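Long-range contacts in putative NADH-depentdent flavin oxidoreductase (Cupriavidus metallidurans, PDB 5OCS), which probably acts as an FMN-dependent ene-reductase of the Old Yellow Enzyme family, taking electrons from a reduced nicotinamide nucleotide and passing them to electron-poor alkenes: residues Val228-Ala234 / Ser259-Ser265; Thr247-His252 / Arg288-Val293; Arg18-Met24 / Asp319-Arg325. One frame throughout, in Å; residues are numbered along the deposited sequence.

Contact 1 of 3, residues Val228-Ala234 / Ser259-Ser265. With CIT (citric acid), chain J.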
loop_
_atom_site.group_PDB
_atom_site.type_symbol
_atom_site.label_atom_id
_atom_site.label_comp_id
_atom_site.label_asym_id
_atom_site.label_seq_id
_atom_site.Cartn_x
_atom_site.Cartn_y
_atom_site.Cartn_z
ATOM N N VAL D 228 -18.975 10.421 -17.510
ATOM C CA VAL D 228 -19.242 9.051 -17.838
ATOM C C VAL D 228 -18.584 8.836 -19.196
ATOM O O VAL D 228 -18.683 9.691 -20.107
ATOM C CB VAL D 228 -20.748 8.765 -17.932
ATOM C CG1 VAL D 228 -21.027 7.332 -18.433
ATOM C CG2 VAL D 228 -21.417 9.034 -16.631
ATOM N N TRP D 229 -17.935 7.689 -19.350
ATOM C CA TRP D 229 -17.238 7.367 -20.591
ATOM C C TRP D 229 -17.276 5.865 -20.844
ATOM O O TRP D 229 -17.897 5.126 -20.080
ATOM C CB TRP D 229 -15.814 7.939 -20.575
ATOM C CG TRP D 229 -14.855 7.289 -19.627
ATOM C CD1 TRP D 229 -14.009 6.247 -19.876
ATOM C CD2 TRP D 229 -14.627 7.653 -18.263
ATOM N NE1 TRP D 229 -13.283 5.945 -18.756
ATOM C CE2 TRP D 229 -13.648 6.797 -17.754
ATOM C CE3 TRP D 229 -15.188 8.600 -17.419
ATOM C CZ2 TRP D 229 -13.197 6.883 -16.437
ATOM C CZ3 TRP D 229 -14.718 8.695 -16.126
ATOM C CH2 TRP D 229 -13.774 7.833 -15.638
ATOM N N MET D 230 -16.673 5.434 -21.941
ATOM C CA MET D 230 -16.615 4.010 -22.263
ATOM C C MET D 230 -15.204 3.561 -22.525
ATOM O O MET D 230 -14.383 4.292 -23.109
ATOM C CB MET D 230 -17.487 3.687 -23.502
ATOM C CG MET D 230 -17.702 2.196 -23.748
ATOM S SD MET D 230 -18.826 1.868 -25.136
ATOM C CE MET D 230 -20.348 2.361 -24.400
ATOM N N ARG D 231 -14.970 2.297 -22.180
ATOM C CA ARG D 231 -13.748 1.587 -22.485
ATOM C C ARG D 231 -13.986 0.804 -23.754
ATOM O O ARG D 231 -14.955 0.068 -23.815
ATOM C CB ARG D 231 -13.435 0.607 -21.343
ATOM C CG ARG D 231 -12.190 -0.244 -21.523
ATOM C CD ARG D 231 -10.910 0.571 -21.517
ATOM N NE ARG D 231 -9.759 -0.282 -21.184
ATOM C CZ ARG D 231 -9.359 -0.627 -19.959
ATOM N NH1 ARG D 231 -9.923 -0.109 -18.884
ATOM N NH2 ARG D 231 -8.335 -1.460 -19.833
ATOM N N VAL D 232 -13.100 0.973 -24.754
ATOM C CA VAL D 232 -13.285 0.343 -26.065
ATOM C C VAL D 232 -12.020 -0.356 -26.483
ATOM O O VAL D 232 -10.925 0.168 -26.286
ATOM C CB VAL D 232 -13.643 1.391 -27.144
ATOM C CG1 VAL D 232 -13.858 0.721 -28.508
ATOM C CG2 VAL D 232 -14.900 2.190 -26.754
ATOM N N SER D 233 -12.153 -1.562 -27.056
ATOM C CA SER D 233 -10.993 -2.225 -27.638
ATOM C C SER D 233 -10.661 -1.625 -28.983
ATOM O O SER D 233 -11.551 -1.532 -29.799
ATOM C CB SER D 233 -11.293 -3.706 -27.853
ATOM O OG SER D 233 -10.165 -4.300 -28.473
ATOM N N ALA D 234 -9.411 -1.222 -29.231
ATOM C CA ALA D 234 -9.078 -0.579 -30.510
ATOM C C ALA D 234 -9.475 -1.438 -31.696
ATOM O O ALA D 234 -9.974 -0.915 -32.702
ATOM C CB ALA D 234 -7.602 -0.271 -30.572
ATOM N N SER D 259 -20.496 11.538 -23.878
ATOM C CA SER D 259 -19.282 10.958 -23.256
ATOM C C SER D 259 -18.212 11.969 -22.903
ATOM O O SER D 259 -17.932 12.886 -23.673
ATOM C CB SER D 259 -18.667 9.878 -24.148
ATOM O OG SER D 259 -17.751 9.113 -23.361
ATOM N N ALA D 260 -17.613 11.833 -21.718
ATOM C CA ALA D 260 -16.524 12.689 -21.286
ATOM C C ALA D 260 -15.171 12.337 -21.892
ATOM O O ALA D 260 -14.258 13.158 -21.909
ATOM C CB ALA D 260 -16.416 12.655 -19.767
ATOM N N ALA D 261 -15.040 11.088 -22.351
ATOM C CA ALA D 261 -13.791 10.564 -22.803
ATOM C C ALA D 261 -14.029 9.299 -23.578
ATOM O O ALA D 261 -15.149 8.792 -23.680
ATOM C CB ALA D 261 -12.863 10.297 -21.605
ATOM N N VAL D 262 -12.943 8.765 -24.093
ATOM C CA VAL D 262 -12.904 7.364 -24.504
ATOM C C VAL D 262 -11.583 6.744 -24.026
ATOM O O VAL D 262 -10.504 7.354 -24.117
ATOM C CB VAL D 262 -13.152 7.200 -26.032
ATOM C CG1 VAL D 262 -12.044 7.833 -26.826
ATOM C CG2 VAL D 262 -13.272 5.727 -26.416
ATOM N N HIS D 263 -11.669 5.529 -23.471
ATOM C CA HIS D 263 -10.512 4.837 -22.972
ATOM C C HIS D 263 -10.241 3.704 -23.941
ATOM O O HIS D 263 -11.071 2.795 -24.070
ATOM C CB HIS D 263 -10.822 4.319 -21.560
ATOM C CG HIS D 263 -9.638 3.787 -20.818
ATOM N ND1 HIS D 263 -9.717 3.417 -19.483
ATOM C CD2 HIS D 263 -8.350 3.596 -21.179
ATOM C CE1 HIS D 263 -8.529 2.997 -19.077
ATOM N NE2 HIS D 263 -7.687 3.084 -20.084
ATOM N N VAL D 264 -9.095 3.756 -24.603
ATOM C CA VAL D 264 -8.820 2.900 -25.773
ATOM C C VAL D 264 -7.844 1.826 -25.353
ATOM O O VAL D 264 -6.719 2.139 -24.976
ATOM C CB VAL D 264 -8.231 3.721 -26.933
ATOM C CG1 VAL D 264 -7.869 2.836 -28.114
ATOM C CG2 VAL D 264 -9.190 4.848 -27.355
ATOM N N SER D 265 -8.261 0.557 -25.418
ATOM C CA SER D 265 -7.341 -0.541 -25.159
ATOM C C SER D 265 -6.401 -0.740 -26.347
ATOM O O SER D 265 -6.580 -0.118 -27.384
ATOM C CB SER D 265 -8.103 -1.808 -24.799
ATOM O OG SER D 265 -8.545 -1.677 -23.422
HETATM C C1 CIT J . -7.517 -5.857 -19.497
HETATM O O1 CIT J . -7.353 -6.999 -18.963
HETATM O O2 CIT J . -8.631 -5.269 -19.577
HETATM C C2 CIT J . -6.269 -5.204 -20.067
HETATM C C3 CIT J . -6.360 -4.587 -21.487
HETATM O O7 CIT J . -6.558 -3.164 -21.391
HETATM C C4 CIT J . -5.003 -4.824 -22.163
HETATM C C5 CIT J . -4.851 -4.129 -23.509
HETATM O O3 CIT J . -4.124 -4.676 -24.367
HETATM O O4 CIT J . -5.421 -3.039 -23.708
HETATM C C6 CIT J . -7.457 -5.194 -22.372
HETATM O O5 CIT J . -7.481 -6.429 -22.543
HETATM O O6 CIT J . -8.308 -4.463 -22.932
#

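Contact 2 of 3, residues Thr247-His252 / Arg288-Val293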
loop_
_atom_site.group_PDB
_atom_site.type_symbol
_atom_site.label_atom_id
_atom_site.label_comp_id
_atom_site.label_asym_id
_atom_site.label_seq_id
_atom_site.Cartn_x
_atom_site.Cartn_y
_atom_site.Cartn_z
ATOM N N THR D 247 -14.169 1.260 -33.843
ATOM C CA THR D 247 -13.771 2.075 -32.697
ATOM C C THR D 247 -13.963 3.572 -32.964
ATOM O O THR D 247 -14.444 4.305 -32.089
ATOM C CB THR D 247 -12.313 1.785 -32.328
ATOM O OG1 THR D 247 -12.270 0.428 -31.942
ATOM C CG2 THR D 247 -11.827 2.603 -31.178
ATOM N N ILE D 248 -13.550 4.019 -34.141
ATOM C CA ILE D 248 -13.658 5.438 -34.491
ATOM C C ILE D 248 -15.118 5.830 -34.595
ATOM O O ILE D 248 -15.500 6.876 -34.082
ATOM C CB ILE D 248 -12.853 5.776 -35.771
ATOM C CG1 ILE D 248 -11.374 5.642 -35.458
ATOM C CG2 ILE D 248 -13.150 7.204 -36.244
ATOM C CD1 ILE D 248 -10.459 5.576 -36.642
ATOM N N ALA D 249 -15.937 4.983 -35.221
ATOM C CA ALA D 249 -17.361 5.288 -35.384
ATOM C C ALA D 249 -18.080 5.306 -34.024
ATOM O O ALA D 249 -18.938 6.167 -33.729
ATOM C CB ALA D 249 -18.003 4.281 -36.326
ATOM N N LEU D 250 -17.710 4.349 -33.182
ATOM C CA LEU D 250 -18.271 4.318 -31.853
ATOM C C LEU D 250 -17.843 5.588 -31.036
ATOM O O LEU D 250 -18.682 6.177 -30.336
ATOM C CB LEU D 250 -17.898 3.010 -31.154
ATOM C CG LEU D 250 -18.378 2.872 -29.691
ATOM C CD1 LEU D 250 -19.891 2.825 -29.625
ATOM C CD2 LEU D 250 -17.794 1.594 -29.089
ATOM N N SER D 251 -16.597 6.004 -31.169
ATOM C CA SER D 251 -16.054 7.162 -30.430
ATOM C C SER D 251 -16.741 8.454 -30.893
ATOM O O SER D 251 -17.112 9.297 -30.066
ATOM C CB SER D 251 -14.568 7.244 -30.566
ATOM O OG SER D 251 -13.958 6.068 -30.020
ATOM N N HIS D 252 -17.024 8.563 -32.194
ATOM C CA HIS D 252 -17.855 9.707 -32.680
ATOM C C HIS D 252 -19.246 9.708 -32.031
ATOM O O HIS D 252 -19.755 10.762 -31.600
ATOM C CB HIS D 252 -18.005 9.745 -34.241
ATOM C CG HIS D 252 -16.778 10.207 -34.981
ATOM N ND1 HIS D 252 -16.268 11.481 -34.871
ATOM C CD2 HIS D 252 -15.990 9.569 -35.874
ATOM C CE1 HIS D 252 -15.206 11.602 -35.644
ATOM N NE2 HIS D 252 -15.004 10.449 -36.250
ATOM N N ARG D 288 -4.747 7.699 -33.115
ATOM C CA ARG D 288 -5.658 7.960 -34.197
ATOM C C ARG D 288 -7.024 8.362 -33.676
ATOM O O ARG D 288 -7.622 9.271 -34.204
ATOM C CB ARG D 288 -5.786 6.749 -35.089
ATOM C CG ARG D 288 -6.688 7.009 -36.289
ATOM C CD ARG D 288 -6.611 5.816 -37.193
ATOM N NE ARG D 288 -7.598 5.887 -38.261
ATOM C CZ ARG D 288 -7.823 4.901 -39.115
ATOM N NH1 ARG D 288 -7.114 3.786 -39.034
ATOM N NH2 ARG D 288 -8.757 5.042 -40.049
ATOM N N VAL D 289 -7.521 7.704 -32.627
ATOM C CA VAL D 289 -8.830 8.068 -32.081
ATOM C C VAL D 289 -8.834 9.507 -31.541
ATOM O O VAL D 289 -9.808 10.230 -31.709
ATOM C CB VAL D 289 -9.296 7.077 -30.990
ATOM C CG1 VAL D 289 -10.516 7.563 -30.224
ATOM C CG2 VAL D 289 -9.599 5.715 -31.600
ATOM N N LYS D 290 -7.744 9.883 -30.879
ATOM C CA LYS D 290 -7.546 11.243 -30.405
ATOM C C LYS D 290 -7.595 12.261 -31.566
ATOM O O LYS D 290 -8.316 13.256 -31.498
ATOM C CB LYS D 290 -6.218 11.348 -29.683
ATOM C CG LYS D 290 -5.899 12.746 -29.135
ATOM C CD LYS D 290 -4.695 12.746 -28.201
ATOM C CE LYS D 290 -3.963 14.100 -28.176
ATOM N NZ LYS D 290 -4.874 15.175 -27.707
ATOM N N ALA D 291 -6.793 11.998 -32.592
ATOM C CA ALA D 291 -6.665 12.923 -33.706
ATOM C C ALA D 291 -7.978 13.081 -34.445
ATOM O O ALA D 291 -8.340 14.203 -34.785
ATOM C CB ALA D 291 -5.583 12.469 -34.654
ATOM N N GLU D 292 -8.701 11.986 -34.672
ATOM C CA GLU D 292 -9.907 12.039 -35.508
ATOM C C GLU D 292 -11.202 12.440 -34.795
ATOM O O GLU D 292 -12.077 13.035 -35.410
ATOM C CB GLU D 292 -10.149 10.703 -36.201
ATOM C CG GLU D 292 -9.059 10.300 -37.189
ATOM C CD GLU D 292 -9.463 9.174 -38.102
ATOM O OE1 GLU D 292 -10.660 8.849 -38.193
ATOM O OE2 GLU D 292 -8.566 8.599 -38.731
ATOM N N VAL D 293 -11.358 12.052 -33.530
ATOM C CA VAL D 293 -12.591 12.297 -32.800
ATOM C C VAL D 293 -12.488 13.510 -31.856
ATOM O O VAL D 293 -13.482 14.216 -31.655
ATOM C CB VAL D 293 -13.047 11.045 -32.034
ATOM C CG1 VAL D 293 -14.361 11.286 -31.308
ATOM C CG2 VAL D 293 -13.219 9.880 -33.003
HETATM O O HOH W 1 -13.184 9.968 -38.299
#

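Contact 3 of 3, residues Arg18-Met24 / Asp319-Arg325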
loop_
_atom_site.group_PDB
_atom_site.type_symbol
_atom_site.label_atom_id
_atom_site.label_comp_id
_atom_site.label_asym_id
_atom_site.label_seq_id
_atom_site.Cartn_x
_atom_site.Cartn_y
_atom_site.Cartn_z
ATOM N N ARG D 18 -1.771 13.310 -15.592
ATOM C CA ARG D 18 -2.351 12.526 -16.660
ATOM C C ARG D 18 -2.269 11.034 -16.409
ATOM O O ARG D 18 -2.570 10.256 -17.311
ATOM C CB ARG D 18 -1.686 12.890 -17.972
ATOM C CG ARG D 18 -1.989 14.345 -18.352
ATOM C CD ARG D 18 -1.151 14.672 -19.573
ATOM N NE ARG D 18 -1.321 16.098 -19.866
ATOM C CZ ARG D 18 -2.308 16.630 -20.579
ATOM N NH1 ARG D 18 -3.178 15.879 -21.216
ATOM N NH2 ARG D 18 -2.379 17.959 -20.683
ATOM N N ILE D 19 -1.922 10.635 -15.164
ATOM C CA ILE D 19 -1.765 9.227 -14.802
ATOM C C ILE D 19 -3.054 8.678 -14.248
ATOM O O ILE D 19 -3.578 9.222 -13.290
ATOM C CB ILE D 19 -0.625 9.002 -13.780
ATOM C CG1 ILE D 19 0.712 9.525 -14.311
ATOM C CG2 ILE D 19 -0.460 7.522 -13.472
ATOM C CD1 ILE D 19 1.705 9.774 -13.212
ATOM N N ALA D 20 -3.576 7.615 -14.871
ATOM C CA ALA D 20 -4.755 6.916 -14.360
ATOM C C ALA D 20 -4.352 5.523 -13.934
ATOM O O ALA D 20 -3.548 4.863 -14.629
ATOM C CB ALA D 20 -5.846 6.847 -15.422
ATOM N N ILE D 21 -4.920 5.046 -12.814
ATOM C CA ILE D 21 -4.706 3.696 -12.367
ATOM C C ILE D 21 -5.784 2.862 -13.017
ATOM O O ILE D 21 -6.968 3.120 -12.796
ATOM C CB ILE D 21 -4.737 3.542 -10.835
ATOM C CG1 ILE D 21 -3.613 4.333 -10.225
ATOM C CG2 ILE D 21 -4.594 2.068 -10.430
ATOM C CD1 ILE D 21 -3.762 4.522 -8.753
ATOM N N ALA D 22 -5.367 1.851 -13.791
ATOM C CA ALA D 22 -6.287 1.084 -14.622
ATOM C C ALA D 22 -7.153 0.202 -13.742
ATOM O O ALA D 22 -6.701 -0.203 -12.685
ATOM C CB ALA D 22 -5.514 0.198 -15.622
ATOM N N PRO D 23 -8.401 -0.073 -14.174
ATOM C CA PRO D 23 -9.249 -0.976 -13.398
ATOM C C PRO D 23 -8.653 -2.361 -13.525
ATOM O O PRO D 23 -8.362 -2.826 -14.683
ATOM C CB PRO D 23 -10.608 -0.886 -14.097
ATOM C CG PRO D 23 -10.280 -0.471 -15.504
ATOM C CD PRO D 23 -9.042 0.360 -15.431
ATOM N N MET D 24 -8.334 -2.964 -12.398
ATOM C CA MET D 24 -7.646 -4.220 -12.401
ATOM C C MET D 24 -8.407 -5.156 -11.490
ATOM O O MET D 24 -8.436 -4.936 -10.291
ATOM C CB MET D 24 -6.212 -4.058 -11.906
ATOM C CG MET D 24 -5.303 -3.436 -12.930
ATOM S SD MET D 24 -3.624 -3.172 -12.300
ATOM C CE MET D 24 -3.856 -1.748 -11.263
ATOM N N ASP D 319 -4.296 11.766 -24.069
ATOM C CA ASP D 319 -4.413 12.805 -23.044
ATOM C C ASP D 319 -4.223 12.283 -21.630
ATOM O O ASP D 319 -3.765 13.024 -20.751
ATOM C CB ASP D 319 -5.777 13.447 -23.162
ATOM C CG ASP D 319 -6.043 13.934 -24.557
ATOM O OD1 ASP D 319 -5.241 14.789 -24.968
ATOM O OD2 ASP D 319 -6.971 13.451 -25.224
ATOM N N ILE D 320 -4.582 11.022 -21.424
ATOM C CA ILE D 320 -4.441 10.351 -20.136
ATOM C C ILE D 320 -3.874 8.975 -20.442
ATOM O O ILE D 320 -4.234 8.363 -21.474
ATOM C CB ILE D 320 -5.807 10.235 -19.451
ATOM C CG1 ILE D 320 -6.317 11.630 -19.047
ATOM C CG2 ILE D 320 -5.715 9.302 -18.244
ATOM C CD1 ILE D 320 -7.756 11.629 -18.625
ATOM N N ILE D 321 -2.961 8.493 -19.598
ATOM C CA ILE D 321 -2.398 7.178 -19.783
ATOM C C ILE D 321 -2.850 6.355 -18.611
ATOM O O ILE D 321 -2.615 6.751 -17.451
ATOM C CB ILE D 321 -0.861 7.132 -19.954
ATOM C CG1 ILE D 321 -0.341 5.664 -20.045
ATOM C CG2 ILE D 321 -0.115 7.904 -18.857
ATOM C CD1 ILE D 321 1.112 5.565 -20.437
ATOM N N SER D 322 -3.460 5.210 -18.888
ATOM C CA SER D 322 -3.766 4.265 -17.821
ATOM C C SER D 322 -2.671 3.223 -17.652
ATOM O O SER D 322 -2.142 2.695 -18.627
ATOM C CB SER D 322 -5.155 3.622 -18.002
ATOM O OG SER D 322 -5.223 2.692 -19.082
ATOM N N ILE D 323 -2.332 2.936 -16.395
ATOM C CA ILE D 323 -1.235 2.038 -16.075
ATOM C C ILE D 323 -1.729 0.946 -15.156
ATOM O O ILE D 323 -2.436 1.227 -14.196
ATOM C CB ILE D 323 -0.064 2.787 -15.451
ATOM C CG1 ILE D 323 0.523 3.796 -16.439
ATOM C CG2 ILE D 323 1.064 1.826 -15.115
ATOM C CD1 ILE D 323 1.470 4.775 -15.810
ATOM N N ALA D 324 -1.429 -0.291 -15.506
ATOM C CA ALA D 324 -1.957 -1.430 -14.767
ATOM C C ALA D 324 -0.806 -2.140 -14.020
ATOM O O ALA D 324 -0.583 -1.832 -12.853
ATOM C CB ALA D 324 -2.759 -2.320 -15.692
ATOM N N ARG D 325 -0.140 -3.117 -14.655
ATOM C CA ARG D 325 0.795 -3.970 -13.989
ATOM C C ARG D 325 1.911 -3.218 -13.286
ATOM O O ARG D 325 2.263 -3.608 -12.190
ATOM C CB ARG D 325 1.369 -5.019 -14.951
ATOM C CG ARG D 325 0.331 -6.077 -15.252
ATOM C CD ARG D 325 0.940 -7.252 -15.991
ATOM N NE ARG D 325 -0.062 -8.291 -16.229
ATOM C CZ ARG D 325 0.194 -9.484 -16.761
ATOM N NH1 ARG D 325 1.426 -9.812 -17.140
ATOM N NH2 ARG D 325 -0.801 -10.359 -16.907
#

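Contact 1 of 3, residues Val228-Ala234 / Ser259-Ser265
R231 and H263 are neighbours on two parallel strands, their side chains lying side by side and pointing the same way into the barrel. The arginine leaves the backbone with CG anti to N (chi1 179°) and then bends at chi2, which lays CD over one face of the imidazole, a CH-pi contact of 3.8 Å from CD to the centroid of the H263 ring. The guanidinium plane beyond is tilted 31° from that ring. Its edge does the polar work: NE of R231 donates to OG of S265 at 2.9 Å, almost in the guanidinium plane, and NH2 reaches O7 of a citrate, probably from the crystallisation liquor. S265 passes the chain of bonds on, since its OG donates to O6 of the same citrate. E176 holds NH1 of R231 in a salt bridge and also accepts from ND1 of H263 and NE1 of W229, so one carboxylate meets three donors. W229 packs its CB against CB of A261, a residue small enough to admit the bulky indole. On the other face of the sheet, V232 CG2 meets V262 CG2 at 3.9 Å, beta-branched side chains suited to the layer beneath the helices. R231 is an FMN-binding residue, and the arrangement is that of a beta-alpha-beta unit in a TIM barrel, with the cofactor site at the C-terminal ends of its strands.

Contact 2 of 3, residues Thr247-His252 / Arg288-Val293
I248 provides the main apolar contact, a knob set into a hole formed by R288, V289, E292 and V293 of the neighbouring helix. Its CD1 lies over one face of the R288 guanidinium, 3.3 Å from NE of R288, while CG2 approaches OE1 of E292; an apolar branched chain can pack on the flank of this ion pair because the charges already satisfy each other within their own helix. Deeper in, T247 CG2 meets V289 CG2 at 3.9 Å, and S251 CB touches V293 CG2, small and beta-branched side chains filling the interface. The segment axes approach to 10.1 Å at -47°, as two of the helices wrapped round the parallel barrel of a TIM-barrel fold, with V262 of the strand layer beneath both S251 and V289. One CH-pi contact is made: V293 CG2 stands over the centre of the H252 ring, 3.7 Å from its centroid. No hydrogen bond links the two segments directly, though V293 O accepts from K255 NZ farther along the first helix. R288 NE and E292 OE2 form a salt bridge one turn apart, at 2.9 Å, the nitrogen coming from above the carboxylate plane. OG and N of S251 grip O of T247 from opposite faces of its plane. At the exposed edge a water joins NE2 of H252 to OE1 of E292, to which it donates.

Contact 3 of 3, residues Arg18-Met24 / Asp319-Arg325
R18 and D319 meet at the start of two parallel strands, the first and last of the TIM barrel, whose pairing closes its eight-stranded ring. From CB, 3.5 Å from O of D319, the arginine sets out with CG anti to its own carbonyl carbon (chi1 -65°) and stays extended to NE. CG and CD each pass within 3.3 Å of that same oxygen, so the aliphatic part of R18 lies alongside the D319 carbonyl. NE makes a weak bond to O of H3. The turn at chi4 leaves CZ 3.9 Å from O of D319 and presents NH1, which donates to that oxygen at 3.0 Å, in the carbonyl plane and on a lone pair. NH2 makes a long, weak ion pair with D6. Arginine's length and several N-H groups suit this path. The carboxylate of D319 is committed to K290 and to N of T297.

Beyond this corner O of R18 receives N of I321, and N of A20 gives to O of I321. A20 and S322 face the barrel interior, where A20 CB meets I320 CG2 at 3.7 Å. In the loops just past the strand ends A22 CB packs on A324 CB; small side chains suit such close packing. On the outer face I19 CG2 touches I323 CD1, beta-branched chains beneath helix 333-341. M24, extended to its sulfur, sets SD 3.4 Å from O of A324, and the bend at chi3 turns CE to the same oxygen. P23, A324 and R325 bind FMN in this protein. The chemistry thus changes along the pair: first a cation held chiefly through a carbonyl oxygen, with carboxylates near that would probably still favour its charge; then backbone bonds and apolar packing, with S322 OG bonded to H263; finally a soft sulfur beside flavin-binding residues.

Overall arrangement
Contacts 1 and 3 are core contacts in the same closed eight-stranded barrel; contact 3 joins the first strand to the last, and contact 1 joins the fifth to the sixth. H263 and S322 tie them by a hydrogen bond across the interior, and R231 packs on P23 among the FMN-binding residues. Contact 2 lies farther out, in the helical layer, with its apolar side buried and its outer edge meeting water. It rests on contact 1 through T247, bonded to A234, and through V262, and reaches contact 3 by the K290 salt bridge to D319. Strand pairs are joined by backbone bonds with a few side-chain bonds added; between the helix segments side-chain packing dominates.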